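Long-range contact in protein SAWADEE HOMEODOMAIN HOMOLOG 1 (Arabidopsis thaliana, PDB 4IUP), which binds methylated histone H3 tails and associates with RNA polymerase IV in RNA-directed DNA methylation and gene silencing: residues V71-L76 with M95-G100. The protein carries 2 engineered substitutions. Residues are numbered along the deposited sequence; the frame is centred on the assembly and turned at random.
Sequences VNVGDL and MNIKRG. Engineered in segment 95-100: Met-95 (natural residue Leu).
Ile-97 and Arg-99 reach from the end of strand 86-98 to the backbone of the loop 71-76, which leads into strand 76-83. The apolar part is the tip of Ile-97. With CG1 anti to its own carbonyl carbon (chi1 -54°) and the chain extended beyond it, Ile-97 CD1 stands 3.4 Å from Val-71 O and 3.8 Å from Val-73 N, so the methyl packs on peptide groups more than on side chains. Val-73 adds its two branches: Val-73 CG2 lies 4.3 Å from Ile-97 CG1, and Val-73 CG1 comes to 3.7 Å from Met-95 O. Met-95, an engineered selenomethionine (Leu in nature), meets Val-73 through its backbone; its CB points away from the loop. With Asn-96 it forms a classic beta bulge opposite Leu-112 of strand 110-115.

The polar part centres on Arg-99. With the chain bent at chi2 (-69°), the Arg-99 guanidinium extends across to the loop and passes Ile-97 CG2, which lies 3.5 Å above one face, offset toward the rim. Arg-99 NH2 gives Val-71 O a weak hydrogen bond, 2.8 Å long but bent to 124° at the hydrogen. It also donates to a water in the guanidinium plane, and that water donates in turn to Asn-72 OD1. NH1 is bonded to the carbonyl oxygen of Cys-68, a zinc ligand.

Within the loop, a type II turn runs from Asn-72 to Asp-75. Asp-75 OD2 receives Asn-72 N at 2.8 Å, from well above the carboxylate plane, and Asp-75 N returns a bond to Asn-72 O.

Arg-99 thus links the carbonyls of Cys-68 and, weakly, Val-71 to the end of strand 86-98, with its side chain about 4 Å from the zinc ion at the nearest atom; its positive charge may partly offset the negative charge of the cysteine thiolates in this SAWADEE zinc site.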
loop_
_atom_site.group_PDB
_atom_site.type_symbol
_atom_site.label_atom_id
_atom_site.label_comp_id
_atom_site.label_asym_id
_atom_site.label_seq_id
_atom_site.Cartn_x
_atom_site.Cartn_y
_atom_site.Cartn_z
ATOM N N VAL A 71 7.753 -10.393 7.212
ATOM C CA VAL A 71 7.972 -9.801 5.896
ATOM C C VAL A 71 9.022 -10.641 5.165
ATOM O O VAL A 71 10.137 -10.821 5.663
ATOM C CB VAL A 71 8.433 -8.328 5.999
ATOM C CG1 VAL A 71 8.592 -7.705 4.623
ATOM C CG2 VAL A 71 7.448 -7.520 6.842
ATOM N N ASN A 72 8.652 -11.155 3.994
ATOM C CA ASN A 72 9.524 -12.039 3.225
ATOM C C ASN A 72 9.703 -11.579 1.785
ATOM O O ASN A 72 8.847 -10.875 1.245
ATOM C CB ASN A 72 8.968 -13.463 3.240
ATOM C CG ASN A 72 8.988 -14.078 4.627
ATOM O OD1 ASN A 72 10.050 -14.223 5.241
ATOM N ND2 ASN A 72 7.815 -14.453 5.124
ATOM N N VAL A 73 10.828 -11.965 1.184
ATOM C CA VAL A 73 11.061 -11.781 -0.247
ATOM C C VAL A 73 9.854 -12.329 -1.015
ATOM O O VAL A 73 9.352 -13.419 -0.704
ATOM C CB VAL A 73 12.377 -12.479 -0.704
ATOM C CG1 VAL A 73 12.486 -12.518 -2.231
ATOM C CG2 VAL A 73 13.593 -11.769 -0.106
ATOM N N GLY A 74 9.372 -11.550 -1.983
ATOM C CA GLY A 74 8.164 -11.898 -2.743
ATOM C C GLY A 74 6.884 -11.236 -2.244
ATOM O O GLY A 74 5.894 -11.168 -2.978
ATOM N N ASP A 75 6.892 -10.745 -1.006
ATOM C CA ASP A 75 5.699 -10.132 -0.420
ATOM C C ASP A 75 5.311 -8.835 -1.109
ATOM O O ASP A 75 6.169 -8.002 -1.433
ATOM C CB ASP A 75 5.884 -9.849 1.077
ATOM C CG ASP A 75 5.769 -11.095 1.941
ATOM O OD1 ASP A 75 5.468 -12.195 1.417
ATOM O OD2 ASP A 75 5.976 -10.965 3.163
ATOM N N LEU A 76 4.011 -8.675 -1.327
ATOM C CA LEU A 76 3.453 -7.395 -1.747
ATOM C C LEU A 76 3.337 -6.481 -0.527
ATOM O O LEU A 76 2.771 -6.873 0.498
ATOM C CB LEU A 76 2.079 -7.600 -2.404
ATOM C CG LEU A 76 1.236 -6.357 -2.721
ATOM C CD1 LEU A 76 1.866 -5.555 -3.861
ATOM C CD2 LEU A 76 -0.191 -6.770 -3.066
HETATM N N MSE A 95 12.342 -7.560 -2.725
HETATM C CA MSE A 95 13.296 -8.283 -3.575
HETATM C C MSE A 95 14.429 -8.907 -2.766
HETATM O O MSE A 95 14.971 -9.952 -3.134
HETATM C CB MSE A 95 13.904 -7.347 -4.628
HETATM C CG MSE A 95 12.894 -6.560 -5.447
HETATM SE SE MSE A 95 11.551 -7.692 -6.309
HETATM C CE MSE A 95 12.717 -8.616 -7.581
ATOM N N ASN A 96 14.783 -8.248 -1.666
ATOM C CA ASN A 96 15.947 -8.610 -0.865
ATOM C C ASN A 96 15.756 -8.041 0.527
ATOM O O ASN A 96 15.179 -6.963 0.676
ATOM C CB ASN A 96 17.211 -8.013 -1.496
ATOM C CG ASN A 96 18.453 -8.283 -0.688
ATOM O OD1 ASN A 96 18.914 -7.425 0.070
ATOM N ND2 ASN A 96 19.001 -9.484 -0.831
ATOM N N ILE A 97 16.231 -8.763 1.541
ATOM C CA ILE A 97 16.203 -8.266 2.919
ATOM C C ILE A 97 17.576 -8.425 3.564
ATOM O O ILE A 97 18.104 -9.539 3.653
ATOM C CB ILE A 97 15.138 -8.986 3.787
ATOM C CG1 ILE A 97 13.761 -8.923 3.124
ATOM C CG2 ILE A 97 15.081 -8.380 5.203
ATOM C CD1 ILE A 97 12.736 -9.856 3.738
ATOM N N LYS A 98 18.147 -7.304 3.998
ATOM C CA LYS A 98 19.347 -7.318 4.818
ATOM C C LYS A 98 18.914 -7.235 6.278
ATOM O O LYS A 98 18.446 -6.188 6.735
ATOM C CB LYS A 98 20.252 -6.146 4.454
ATOM C CG LYS A 98 21.729 -6.361 4.772
ATOM C CD LYS A 98 22.571 -5.129 4.427
ATOM C CE LYS A 98 22.281 -4.573 3.022
ATOM N NZ LYS A 98 22.712 -5.479 1.914
ATOM N N ARG A 99 19.056 -8.350 6.996
ATOM C CA ARG A 99 18.576 -8.456 8.371
ATOM C C ARG A 99 19.562 -7.802 9.326
ATOM O O ARG A 99 20.772 -8.018 9.221
ATOM C CB ARG A 99 18.350 -9.925 8.764
ATOM C CG ARG A 99 17.202 -10.614 8.025
ATOM C CD ARG A 99 15.841 -10.066 8.449
ATOM N NE ARG A 99 14.726 -10.742 7.780
ATOM C CZ ARG A 99 13.459 -10.342 7.855
ATOM N NH1 ARG A 99 13.136 -9.263 8.563
ATOM N NH2 ARG A 99 12.511 -11.017 7.223
ATOM N N GLY A 100 19.044 -6.996 10.246
ATOM C CA GLY A 100 19.889 -6.305 11.218
ATOM C C GLY A 100 19.802 -6.881 12.618
ATOM O O GLY A 100 18.973 -7.749 12.896
HETATM O O HOH W 1 12.617 -13.337 5.620
#